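Protein HTP-2 (PDB 4TZM) is a HORMA domain protein of the meiotic chromosome axis that binds a closure motif peptide of its partner HTP-3. Local coordinates at residues A[42-45]-A[46-49]; A[59-62]-A[63-66]. All coordinates share one frame; numbering follows the deposited sequence.

Contact 1: residues A[42-45]-A[46-49]; sequences MIRA and IYVV
R44 and Y47, one helical turn apart, lie alongside each other and point the same way. Bends at its second and third torsions swing the guanidinium of R44 along the helix, bringing NH1 to 3.5 Å from CD2 of Y47, with guanidinium and ring planes 34° apart. With chi1 at 168°, the Y47 ring is set beside its own carbonyl carbon, on the flank where the arginine lies. The phenol OH is hydrogen-bonded to the carbonyl of L79, and NE of R44 makes a weak bond to that of L27. Shortening R44 to an alanine would remove the guanidinium, and the Y47 ring would probably lose its neighbour along the turn and the L27 carbonyl its weak partner. Beneath the side chains, V49 N binds A45 O at 2.9 Å and nearly straight (168°). The branched residues pack close over the preceding turn: CG2 of V48 sits 3.2 Å from R44 O, and CG1 of I46 3.1 Å from M42 O. Apolar residues suit the buried sides, where I43 meets helix 84-102 and M42, I46 and V49 meet strands 123-133 and 240-248. Successive i to i+4 bonds make this a regular alpha-helix, the central part of helix 35-56 in the HORMA fold.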
loop_
_atom_site.group_PDB
_atom_site.type_symbol
_atom_site.label_atom_id
_atom_site.label_comp_id
_atom_site.label_asym_id
_atom_site.label_seq_id
_atom_site.Cartn_x
_atom_site.Cartn_y
_atom_site.Cartn_z
ATOM N N MET A 42 -8.611 -0.981 0.801
ATOM C CA MET A 42 -7.198 -1.326 0.955
ATOM C C MET A 42 -6.605 -1.815 -0.366
ATOM O O MET A 42 -5.450 -1.532 -0.684
ATOM C CB MET A 42 -7.007 -2.395 2.037
ATOM C CG MET A 42 -7.306 -1.934 3.459
ATOM S SD MET A 42 -6.424 -0.427 3.913
ATOM C CE MET A 42 -6.256 -0.648 5.674
ATOM N N ILE A 43 -7.406 -2.557 -1.125
ATOM C CA ILE A 43 -7.011 -3.030 -2.448
ATOM C C ILE A 43 -6.671 -1.857 -3.367
ATOM O O ILE A 43 -5.637 -1.866 -4.036
ATOM C CB ILE A 43 -8.124 -3.890 -3.085
ATOM C CG1 ILE A 43 -8.442 -5.085 -2.181
ATOM C CG2 ILE A 43 -7.722 -4.357 -4.475
ATOM C CD1 ILE A 43 -9.446 -6.054 -2.757
ATOM N N ARG A 44 -7.536 -0.847 -3.386
ATOM C CA ARG A 44 -7.304 0.343 -4.193
ATOM C C ARG A 44 -6.122 1.140 -3.647
ATOM O O ARG A 44 -5.361 1.724 -4.412
ATOM C CB ARG A 44 -8.560 1.221 -4.246
ATOM C CG ARG A 44 -9.833 0.488 -4.665
ATOM C CD ARG A 44 -9.706 -0.205 -6.022
ATOM N NE ARG A 44 -9.660 0.734 -7.141
ATOM C CZ ARG A 44 -8.675 0.784 -8.033
ATOM N NH1 ARG A 44 -7.655 -0.057 -7.939
ATOM N NH2 ARG A 44 -8.709 1.669 -9.022
ATOM N N ALA A 45 -5.962 1.148 -2.326
ATOM C CA ALA A 45 -4.852 1.856 -1.687
ATOM C C ALA A 45 -3.497 1.251 -2.056
ATOM O O ALA A 45 -2.542 1.974 -2.333
ATOM C CB ALA A 45 -5.028 1.864 -0.173
ATOM N N ILE A 46 -3.414 -0.077 -2.054
ATOM C CA ILE A 46 -2.194 -0.765 -2.457
ATOM C C ILE A 46 -1.837 -0.398 -3.891
ATOM O O ILE A 46 -0.684 -0.096 -4.199
ATOM C CB ILE A 46 -2.335 -2.300 -2.343
ATOM C CG1 ILE A 46 -2.546 -2.717 -0.884
ATOM C CG2 ILE A 46 -1.109 -2.994 -2.908
ATOM C CD1 ILE A 46 -2.860 -4.199 -0.705
ATOM N N TYR A 47 -2.839 -0.414 -4.764
ATOM C CA TYR A 47 -2.645 -0.112 -6.180
ATOM C C TYR A 47 -2.158 1.318 -6.398
ATOM O O TYR A 47 -1.260 1.563 -7.206
ATOM C CB TYR A 47 -3.952 -0.354 -6.948
ATOM C CG TYR A 47 -3.980 0.189 -8.366
ATOM C CD1 TYR A 47 -3.400 -0.513 -9.421
ATOM C CD2 TYR A 47 -4.606 1.396 -8.652
ATOM C CE1 TYR A 47 -3.433 -0.016 -10.722
ATOM C CE2 TYR A 47 -4.644 1.899 -9.939
ATOM C CZ TYR A 47 -4.059 1.191 -10.971
ATOM O OH TYR A 47 -4.100 1.695 -12.253
ATOM N N VAL A 48 -2.745 2.260 -5.668
ATOM C CA VAL A 48 -2.435 3.668 -5.867
ATOM C C VAL A 48 -1.081 4.038 -5.274
ATOM O O VAL A 48 -0.265 4.673 -5.938
ATOM C CB VAL A 48 -3.521 4.571 -5.265
ATOM C CG1 VAL A 48 -3.073 6.029 -5.277
ATOM C CG2 VAL A 48 -4.824 4.406 -6.034
ATOM N N VAL A 49 -0.833 3.630 -4.036
ATOM C CA VAL A 49 0.401 4.014 -3.363
ATOM C C VAL A 49 1.619 3.371 -4.021
ATOM O O VAL A 49 2.603 4.052 -4.293
ATOM C CB VAL A 49 0.356 3.660 -1.859
ATOM C CG1 VAL A 49 1.664 4.039 -1.189
ATOM C CG2 VAL A 49 -0.796 4.386 -1.193
#

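Contact 2: residues A[59-62]-A[63-66]; sequences ILEK and EYFS
L60 and Y64 cross at about a right angle, the leucine presenting its CB to the tyrosine ring at 3.6 Å from CD2, while its CD2 methyl lies on the same side of the Y64 ring plane, near CD2 and CE2. The same L60 CB also touches F65, 3.5 Å from CE2, so the leucine CB bridges the two rings. F65 turns its edge to the backbone: the carbonyl oxygens L60 O and E61 O lie near the ring plane, each 3.2 Å from a ring carbon, CE2 and CD2 respectively. The slightly positive rim of a phenyl ring suits such a place beside carbonyl oxygens.

E61 runs alongside Y64 and points the same way. Its chain bends at chi2 (85°), which brings OE2 to 3.1 Å from Y64 CE2, across the ring plane from L60, with carboxylate and ring planes 53° apart. Its OE1 makes a long, weak ion pair with a basic side chain of the bound peptide, on whose apolar side chains I59 and L60 pack. K62 and E63 also lie side by side, but their charged ends do not meet: NZ of K62 is 4.9 Å from OE1 of E63, an attraction probably weakened by solvent, and long polar chains suit this exposed edge.

The backbone turns tightly here. Y64 N binds E61 O at 3.0 Å and F65 N binds K62 O at 3.2 Å, the i to i+3 pattern of a 3-10 turn.

The turn carries the chain from the loop after helix 35-56 into strand 65-69, which pairs antiparallel with 75-79. F65 packs against L54 and R55 of helix 35-56 and M77 and L79 of strand 75-79, while L60 and Y64 reach I89 and A86 of helix 84-102.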
loop_
_atom_site.group_PDB
_atom_site.type_symbol
_atom_site.label_atom_id
_atom_site.label_comp_id
_atom_site.label_asym_id
_atom_site.label_seq_id
_atom_site.Cartn_x
_atom_site.Cartn_y
_atom_site.Cartn_z
ATOM N N ILE A 59 11.398 3.894 -11.017
ATOM C CA ILE A 59 11.649 2.469 -11.175
ATOM C C ILE A 59 11.052 2.007 -12.498
ATOM O O ILE A 59 11.621 1.167 -13.195
ATOM C CB ILE A 59 11.061 1.667 -10.000
ATOM C CG1 ILE A 59 11.707 2.115 -8.687
ATOM C CG2 ILE A 59 11.255 0.174 -10.204
ATOM C CD1 ILE A 59 11.232 1.343 -7.465
ATOM N N LEU A 60 9.902 2.579 -12.840
ATOM C CA LEU A 60 9.288 2.376 -14.148
ATOM C C LEU A 60 9.039 3.721 -14.821
ATOM O O LEU A 60 8.591 4.668 -14.172
ATOM C CB LEU A 60 7.976 1.602 -14.019
ATOM C CG LEU A 60 8.068 0.136 -13.600
ATOM C CD1 LEU A 60 6.676 -0.451 -13.457
ATOM C CD2 LEU A 60 8.891 -0.659 -14.601
ATOM N N GLU A 61 9.330 3.799 -16.118
ATOM C CA GLU A 61 9.145 5.031 -16.886
ATOM C C GLU A 61 7.674 5.424 -16.970
ATOM O O GLU A 61 6.790 4.580 -16.822
ATOM C CB GLU A 61 9.717 4.881 -18.301
ATOM C CG GLU A 61 11.201 4.554 -18.357
ATOM C CD GLU A 61 11.478 3.068 -18.226
ATOM O OE1 GLU A 61 12.577 2.701 -17.761
ATOM O OE2 GLU A 61 10.597 2.266 -18.599
ATOM N N LYS A 62 7.422 6.705 -17.233
ATOM C CA LYS A 62 6.066 7.255 -17.273
ATOM C C LYS A 62 5.144 6.589 -18.303
ATOM O O LYS A 62 3.928 6.776 -18.256
ATOM C CB LYS A 62 6.125 8.762 -17.547
ATOM C CG LYS A 62 6.832 9.116 -18.847
ATOM C CD LYS A 62 6.658 10.584 -19.204
ATOM C CE LYS A 62 7.243 10.876 -20.579
ATOM N NZ LYS A 62 6.996 12.277 -21.022
ATOM N N GLU A 63 5.720 5.829 -19.229
ATOM C CA GLU A 63 4.941 5.116 -20.243
ATOM C C GLU A 63 4.059 4.025 -19.624
ATOM O O GLU A 63 2.979 3.712 -20.136
ATOM C CB GLU A 63 5.868 4.499 -21.296
ATOM C CG GLU A 63 6.094 5.364 -22.537
ATOM C CD GLU A 63 6.768 6.691 -22.230
ATOM O OE1 GLU A 63 6.234 7.739 -22.648
ATOM O OE2 GLU A 63 7.835 6.690 -21.582
ATOM N N TYR A 64 4.524 3.457 -18.516
ATOM C CA TYR A 64 3.811 2.387 -17.824
ATOM C C TYR A 64 2.662 2.904 -16.961
ATOM O O TYR A 64 1.913 2.118 -16.376
ATOM C CB TYR A 64 4.786 1.592 -16.955
ATOM C CG TYR A 64 5.854 0.874 -17.744
ATOM C CD1 TYR A 64 5.519 0.029 -18.795
ATOM C CD2 TYR A 64 7.198 1.054 -17.450
ATOM C CE1 TYR A 64 6.493 -0.628 -19.525
ATOM C CE2 TYR A 64 8.179 0.401 -18.174
ATOM C CZ TYR A 64 7.821 -0.438 -19.211
ATOM O OH TYR A 64 8.789 -1.090 -19.938
ATOM N N PHE A 65 2.519 4.223 -16.893
ATOM C CA PHE A 65 1.537 4.835 -16.008
ATOM C C PHE A 65 0.544 5.724 -16.741
ATOM O O PHE A 65 0.713 6.032 -17.916
ATOM C CB PHE A 65 2.240 5.659 -14.938
ATOM C CG PHE A 65 3.208 4.873 -14.108
ATOM C CD1 PHE A 65 2.794 4.241 -12.941
ATOM C CD2 PHE A 65 4.536 4.767 -14.493
ATOM C CE1 PHE A 65 3.697 3.518 -12.172
ATOM C CE2 PHE A 65 5.442 4.048 -13.734
ATOM C CZ PHE A 65 5.026 3.421 -12.573
ATOM N N SER A 66 -0.496 6.136 -16.026
ATOM C CA SER A 66 -1.462 7.089 -16.552
ATOM C C SER A 66 -1.797 8.124 -15.482
ATOM O O SER A 66 -1.646 7.863 -14.288
ATOM C CB SER A 66 -2.727 6.377 -17.027
ATOM O OG SER A 66 -3.591 7.288 -17.683
#

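Contact 1 lies in the core, its centre 5 Å from that of the chain, whereas contact 2 sits 18 Å out and is only partly buried. Their centres are about 17 Å apart and they do not touch, yet they follow in series: helix 35-56 holds the first, and the second is the loop and 3-10 turn leading into strand 65-69. Regular i to i+4 bonds and aliphatic packing against the large sheet mark 42-49; i to i+3 bonds, an aromatic edge set against carbonyl oxygens and solvent-facing charges mark 59-66. Both meet helix 84-102 and L79, which receives the Y47 hydroxyl through its carbonyl and packs against L60 and F65. Contact 2 reaches the bound peptide.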